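Side-chain contacts in Non-ribosomal peptide synthetase (Methanobrevibacter ruminantium, PDB 6VTJ), which probably releases a carrier-bound peptide by reduction, pairing a peptide carrier domain, which holds 4'-phosphopantetheine, with a terminal reductase domain in this fragment of an archaeal synthetase: residues A[22-27]-A[31-36]; A[101-106]-A[281-286]. One frame throughout, in Å; residues are numbered along the deposited sequence.

The two contacts lie in different functional parts of the same chain: contact 1 in the peptide carrier region, contact 2 in the reductase part. Their centres are 44 Å apart, the nearest atoms about 28 Å, and they follow one another along the chain, with contact 1 complete before contact 2 begins. The 4'-phosphopantetheine links the two regions: Ser46, Leu47 and Tyr65 of the carrier line its pocket together with residues 221-224 and 336-338 of the reductase. None of these pocket residues belongs to either contact. Contact 1 joins the helix and loop that precede Ser46, while contact 2 packs a short helix against a long loop of the reductase.

Contact 1. Residues A[22-27]-A[31-36]; sequences AIFSSI and ETVGVE
The loop 31-36 doubles back beside the last turns of helix 15-28 and comes closest where the CA atoms of Ser25 and Val33 lie 5.7 Å apart. No hydrogen bond spans the two segments, and Val33 does the work with its two methyl groups, each taking a different helical neighbour. A chi1 of 165° swings CG1 of Val33 away from the backbone N and over to the CB of Phe24, 3.9 Å off. The other branch, CG2, lies against Ser25, 3.7 Å from its CB and as near to its CA. A beta-branched valine suits this place, because one short side chain can straddle two successive helical positions. Serine suits the other side: it is small enough for the loop to come near, and it sits at a partly exposed position. Phe24, by contrast, is buried, and its ring belongs to the interior of the carrier domain, a small helical bundle whose loop leads to the modified serine. There it meets Phe39 edge to face and touches Leu52 of helix 46-58 and Pro74 and Leu77 of helix 74-82, so that Val33 packs beside Phe24 where helix 15-28 meets helices 46-58 and 74-82.

Contact 2. Residues A[101-106]-A[281-286]; sequences YNYGEI and TLYYEQ
In the Rossmann-type reductase domain, an offset stack between Tyr103 and Tyr283 joins the start of helix 104-111 to the long loop between strand 252-258 and helix 291-308. The latter helix begins with a Tyr-x-x-x-Lys sequence, as in short-chain dehydrogenases. The two ring centroids are 4.7 Å apart, with planes inclined by 23° and the rings slid past each other, so the overlap is partial. The CD2 side of the Tyr283 ring lies over one face of Tyr103, with CD2 3.4 Å from Tyr103 CE2. The backbone sets Tyr283 CB over that face, 3.9 Å from the Tyr103 centroid, as a CH-pi contact; with CG anti to the backbone N (chi1 -175°), the Tyr283 ring continues across it. On the opposite face the tilted Tyr101 ring brings its CD2 over the centre. Tyrosine suits this place, just ahead of helix 104-111, because its ring offers two broad faces while its hydroxyl hydrogen-bonds with Ile98 O and Arg301 NH1. A leucine in place of Tyr103 would probably leave Tyr283 without its stacking partner and Ile98 O and Arg301 without the hydroxyl. Next to the stack, Leu282 CD2 meets Ile106 CG2 methyl to methyl at 3.7 Å, and both residues also pack on helix 291-308, through Phe297 and Leu304, respectively. At the head of helix 104-111, Asn102 OD1 accepts from Gly104 N in an Asx turn. The far side of the loop is held by the Gln286 amide, suited by having both a donor and an acceptor: NE2 gives to Leu282 O at 2.9 Å and also to Val261 O, while OE1 receives a nearly straight bond from Tyr284 N, 2.9 Å long with an N-H...O angle of 173°.

Contact 1. Residues A[22-27]-A[31-36]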
loop_
_atom_site.group_PDB
_atom_site.type_symbol
_atom_site.label_atom_id
_atom_site.label_comp_id
_atom_site.label_asym_id
_atom_site.label_seq_id
_atom_site.Cartn_x
_atom_site.Cartn_y
_atom_site.Cartn_z
ATOM N N ALA A 22 -9.879 16.964 27.707
ATOM C CA ALA A 22 -8.807 17.921 27.961
ATOM C C ALA A 22 -7.598 17.621 27.094
ATOM O O ALA A 22 -6.909 18.542 26.638
ATOM C CB ALA A 22 -8.413 17.913 29.437
ATOM N N ILE A 23 -7.321 16.335 26.859
ATOM C CA ILE A 23 -6.204 15.970 25.992
ATOM C C ILE A 23 -6.463 16.429 24.558
ATOM O O ILE A 23 -5.594 17.044 23.928
ATOM C CB ILE A 23 -5.937 14.458 26.069
ATOM C CG1 ILE A 23 -5.456 14.078 27.470
ATOM C CG2 ILE A 23 -4.911 14.083 25.045
ATOM C CD1 ILE A 23 -5.344 12.599 27.705
ATOM N N PHE A 24 -7.647 16.115 24.012
ATOM C CA PHE A 24 -8.033 16.665 22.713
ATOM C C PHE A 24 -7.741 18.156 22.656
ATOM O O PHE A 24 -7.043 18.634 21.757
ATOM C CB PHE A 24 -9.521 16.441 22.440
ATOM C CG PHE A 24 -9.869 15.107 21.829
ATOM C CD1 PHE A 24 -9.216 13.947 22.208
ATOM C CD2 PHE A 24 -10.904 15.016 20.906
ATOM C CE1 PHE A 24 -9.569 12.713 21.664
ATOM C CE2 PHE A 24 -11.265 13.797 20.353
ATOM C CZ PHE A 24 -10.598 12.638 20.738
ATOM N N SER A 25 -8.249 18.905 23.633
ATOM C CA SER A 25 -8.151 20.358 23.554
ATOM C C SER A 25 -6.703 20.838 23.655
ATOM O O SER A 25 -6.327 21.821 23.014
ATOM C CB SER A 25 -9.007 21.000 24.641
ATOM O OG SER A 25 -8.231 21.321 25.783
ATOM N N SER A 26 -5.877 20.170 24.454
ATOM C CA SER A 26 -4.485 20.593 24.587
ATOM C C SER A 26 -3.678 20.243 23.343
ATOM O O SER A 26 -2.834 21.031 22.895
ATOM C CB SER A 26 -3.872 19.941 25.818
ATOM O OG SER A 26 -2.488 20.192 25.884
ATOM N N ILE A 27 -3.935 19.069 22.770
ATOM C CA ILE A 27 -3.204 18.610 21.594
ATOM C C ILE A 27 -3.552 19.461 20.380
ATOM O O ILE A 27 -2.666 19.903 19.641
ATOM C CB ILE A 27 -3.508 17.119 21.356
ATOM C CG1 ILE A 27 -2.838 16.250 22.420
ATOM C CG2 ILE A 27 -3.070 16.702 19.995
ATOM C CD1 ILE A 27 -1.344 16.235 22.334
ATOM N N GLU A 31 -10.013 25.980 22.414
ATOM C CA GLU A 31 -10.437 26.491 23.715
ATOM C C GLU A 31 -11.384 25.516 24.407
ATOM O O GLU A 31 -11.166 25.133 25.564
ATOM C CB GLU A 31 -11.094 27.867 23.552
ATOM N N THR A 32 -12.429 25.081 23.702
ATOM C CA THR A 32 -13.464 24.228 24.277
ATOM C C THR A 32 -13.699 23.032 23.368
ATOM O O THR A 32 -14.032 23.204 22.194
ATOM C CB THR A 32 -14.772 25.000 24.478
ATOM O OG1 THR A 32 -14.500 26.280 25.071
ATOM C CG2 THR A 32 -15.690 24.212 25.388
ATOM N N VAL A 33 -13.553 21.827 23.916
ATOM C CA VAL A 33 -13.826 20.583 23.199
ATOM C C VAL A 33 -14.907 19.823 23.964
ATOM O O VAL A 33 -14.748 19.546 25.159
ATOM C CB VAL A 33 -12.561 19.722 23.055
ATOM C CG1 VAL A 33 -12.916 18.281 22.641
ATOM C CG2 VAL A 33 -11.574 20.370 22.102
ATOM N N GLY A 34 -16.010 19.485 23.275
ATOM C CA GLY A 34 -17.057 18.690 23.876
ATOM C C GLY A 34 -16.777 17.202 23.777
ATOM O O GLY A 34 -15.846 16.759 23.116
ATOM N N VAL A 35 -17.608 16.418 24.465
ATOM C CA VAL A 35 -17.380 14.977 24.557
ATOM C C VAL A 35 -17.828 14.243 23.305
ATOM O O VAL A 35 -17.475 13.069 23.117
ATOM C CB VAL A 35 -18.086 14.427 25.813
ATOM C CG1 VAL A 35 -19.580 14.201 25.553
ATOM C CG2 VAL A 35 -17.387 13.158 26.324
ATOM N N GLU A 36 -18.596 14.907 22.443
ATOM C CA GLU A 36 -19.024 14.352 21.169
ATOM C C GLU A 36 -18.348 15.039 19.990
ATOM O O GLU A 36 -18.795 14.878 18.848
ATOM C CB GLU A 36 -20.542 14.450 21.049
ATOM C CG GLU A 36 -21.261 13.943 22.284
ATOM C CD GLU A 36 -21.945 12.609 22.065
ATOM O OE1 GLU A 36 -23.201 12.575 22.117
ATOM O OE2 GLU A 36 -21.229 11.597 21.858
#

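Contact 2. Residues A[101-106]-A[281-286]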
loop_
_atom_site.group_PDB
_atom_site.type_symbol
_atom_site.label_atom_id
_atom_site.label_comp_id
_atom_site.label_asym_id
_atom_site.label_seq_id
_atom_site.Cartn_x
_atom_site.Cartn_y
_atom_site.Cartn_z
ATOM N N TYR A 101 -21.768 -13.047 -0.798
ATOM C CA TYR A 101 -21.169 -13.254 -2.107
ATOM C C TYR A 101 -20.943 -14.739 -2.293
ATOM O O TYR A 101 -20.604 -15.450 -1.340
ATOM C CB TYR A 101 -19.842 -12.487 -2.239
ATOM C CG TYR A 101 -19.400 -12.230 -3.671
ATOM C CD1 TYR A 101 -19.807 -11.089 -4.353
ATOM C CD2 TYR A 101 -18.562 -13.113 -4.324
ATOM C CE1 TYR A 101 -19.396 -10.843 -5.652
ATOM C CE2 TYR A 101 -18.149 -12.881 -5.632
ATOM C CZ TYR A 101 -18.571 -11.747 -6.288
ATOM O OH TYR A 101 -18.167 -11.513 -7.579
ATOM N N ASN A 102 -21.147 -15.196 -3.518
ATOM C CA ASN A 102 -20.864 -16.566 -3.914
ATOM C C ASN A 102 -19.512 -16.575 -4.628
ATOM O O ASN A 102 -19.402 -16.111 -5.764
ATOM C CB ASN A 102 -21.983 -17.094 -4.811
ATOM C CG ASN A 102 -21.927 -18.597 -4.984
ATOM O OD1 ASN A 102 -20.840 -19.185 -5.054
ATOM N ND2 ASN A 102 -23.095 -19.231 -5.070
ATOM N N TYR A 103 -18.486 -17.099 -3.967
ATOM C CA TYR A 103 -17.138 -17.113 -4.528
ATOM C C TYR A 103 -16.854 -18.336 -5.400
ATOM O O TYR A 103 -15.694 -18.586 -5.722
ATOM C CB TYR A 103 -16.100 -17.025 -3.404
ATOM C CG TYR A 103 -16.098 -15.685 -2.691
ATOM C CD1 TYR A 103 -15.333 -14.622 -3.166
ATOM C CD2 TYR A 103 -16.862 -15.480 -1.550
ATOM C CE1 TYR A 103 -15.325 -13.392 -2.519
ATOM C CE2 TYR A 103 -16.869 -14.237 -0.897
ATOM C CZ TYR A 103 -16.095 -13.203 -1.391
ATOM O OH TYR A 103 -16.094 -11.979 -0.759
ATOM N N GLY A 104 -17.876 -19.096 -5.798
ATOM C CA GLY A 104 -17.621 -20.328 -6.529
ATOM C C GLY A 104 -16.937 -20.105 -7.864
ATOM O O GLY A 104 -15.919 -20.736 -8.168
ATOM N N GLU A 105 -17.485 -19.198 -8.682
ATOM C CA GLU A 105 -16.962 -18.999 -10.033
ATOM C C GLU A 105 -15.555 -18.399 -10.019
ATOM O O GLU A 105 -14.680 -18.798 -10.812
ATOM C CB GLU A 105 -17.911 -18.100 -10.821
ATOM C CG GLU A 105 -19.180 -18.790 -11.282
ATOM C CD GLU A 105 -19.896 -18.006 -12.364
ATOM O OE1 GLU A 105 -20.859 -17.272 -12.037
ATOM O OE2 GLU A 105 -19.488 -18.118 -13.543
ATOM N N ILE A 106 -15.329 -17.421 -9.146
ATOM C CA ILE A 106 -13.989 -16.869 -8.978
ATOM C C ILE A 106 -13.002 -17.971 -8.602
ATOM O O ILE A 106 -11.916 -18.063 -9.175
ATOM C CB ILE A 106 -14.013 -15.739 -7.934
ATOM C CG1 ILE A 106 -14.557 -14.464 -8.561
ATOM C CG2 ILE A 106 -12.640 -15.526 -7.346
ATOM C CD1 ILE A 106 -14.633 -13.309 -7.613
ATOM N N THR A 281 -5.503 -18.014 -4.176
ATOM C CA THR A 281 -6.308 -17.704 -3.007
ATOM C C THR A 281 -6.895 -16.300 -3.118
ATOM O O THR A 281 -6.172 -15.335 -3.391
ATOM C CB THR A 281 -5.461 -17.810 -1.731
ATOM O OG1 THR A 281 -4.770 -19.068 -1.698
ATOM C CG2 THR A 281 -6.343 -17.682 -0.505
ATOM N N LEU A 282 -8.203 -16.178 -2.879
ATOM C CA LEU A 282 -8.780 -14.857 -2.670
ATOM C C LEU A 282 -9.380 -14.776 -1.275
ATOM O O LEU A 282 -8.770 -14.197 -0.377
ATOM C CB LEU A 282 -9.834 -14.519 -3.729
ATOM C CG LEU A 282 -10.615 -13.203 -3.584
ATOM C CD1 LEU A 282 -9.726 -12.011 -3.558
ATOM C CD2 LEU A 282 -11.574 -13.072 -4.729
ATOM N N TYR A 283 -10.555 -15.368 -1.074
ATOM C CA TYR A 283 -11.309 -15.208 0.159
ATOM C C TYR A 283 -11.312 -16.489 0.979
ATOM O O TYR A 283 -11.684 -17.552 0.475
ATOM C CB TYR A 283 -12.747 -14.805 -0.142
ATOM C CG TYR A 283 -13.533 -14.516 1.107
ATOM C CD1 TYR A 283 -13.133 -13.510 1.961
ATOM C CD2 TYR A 283 -14.663 -15.261 1.443
ATOM C CE1 TYR A 283 -13.838 -13.216 3.108
ATOM C CE2 TYR A 283 -15.394 -14.974 2.606
ATOM C CZ TYR A 283 -14.970 -13.945 3.432
ATOM O OH TYR A 283 -15.643 -13.621 4.599
ATOM N N TYR A 284 -10.949 -16.371 2.258
ATOM C CA TYR A 284 -11.067 -17.477 3.203
ATOM C C TYR A 284 -11.438 -16.966 4.603
ATOM O O TYR A 284 -10.990 -17.527 5.609
ATOM C CB TYR A 284 -9.765 -18.301 3.234
ATOM C CG TYR A 284 -8.533 -17.479 3.551
ATOM C CD1 TYR A 284 -7.941 -16.665 2.583
ATOM C CD2 TYR A 284 -7.969 -17.498 4.825
ATOM C CE1 TYR A 284 -6.818 -15.897 2.881
ATOM C CE2 TYR A 284 -6.856 -16.753 5.121
ATOM C CZ TYR A 284 -6.282 -15.951 4.151
ATOM O OH TYR A 284 -5.175 -15.190 4.464
ATOM N N GLU A 285 -12.225 -15.889 4.677
ATOM C CA GLU A 285 -12.603 -15.240 5.940
ATOM C C GLU A 285 -11.385 -14.821 6.764
ATOM O O GLU A 285 -11.326 -15.017 7.984
ATOM C CB GLU A 285 -13.546 -16.126 6.758
ATOM C CG GLU A 285 -14.988 -15.845 6.404
ATOM C CD GLU A 285 -15.983 -16.767 7.074
ATOM O OE1 GLU A 285 -16.054 -16.755 8.323
ATOM O OE2 GLU A 285 -16.692 -17.498 6.334
ATOM N N GLN A 286 -10.411 -14.223 6.083
ATOM C CA GLN A 286 -9.290 -13.571 6.738
ATOM C C GLN A 286 -9.743 -12.235 7.319
ATOM O O GLN A 286 -10.827 -11.725 7.015
ATOM C CB GLN A 286 -8.129 -13.365 5.752
ATOM C CG GLN A 286 -8.432 -12.405 4.586
ATOM C CD GLN A 286 -8.970 -13.112 3.319
ATOM O OE1 GLN A 286 -9.855 -13.956 3.400
ATOM N NE2 GLN A 286 -8.424 -12.755 2.149
#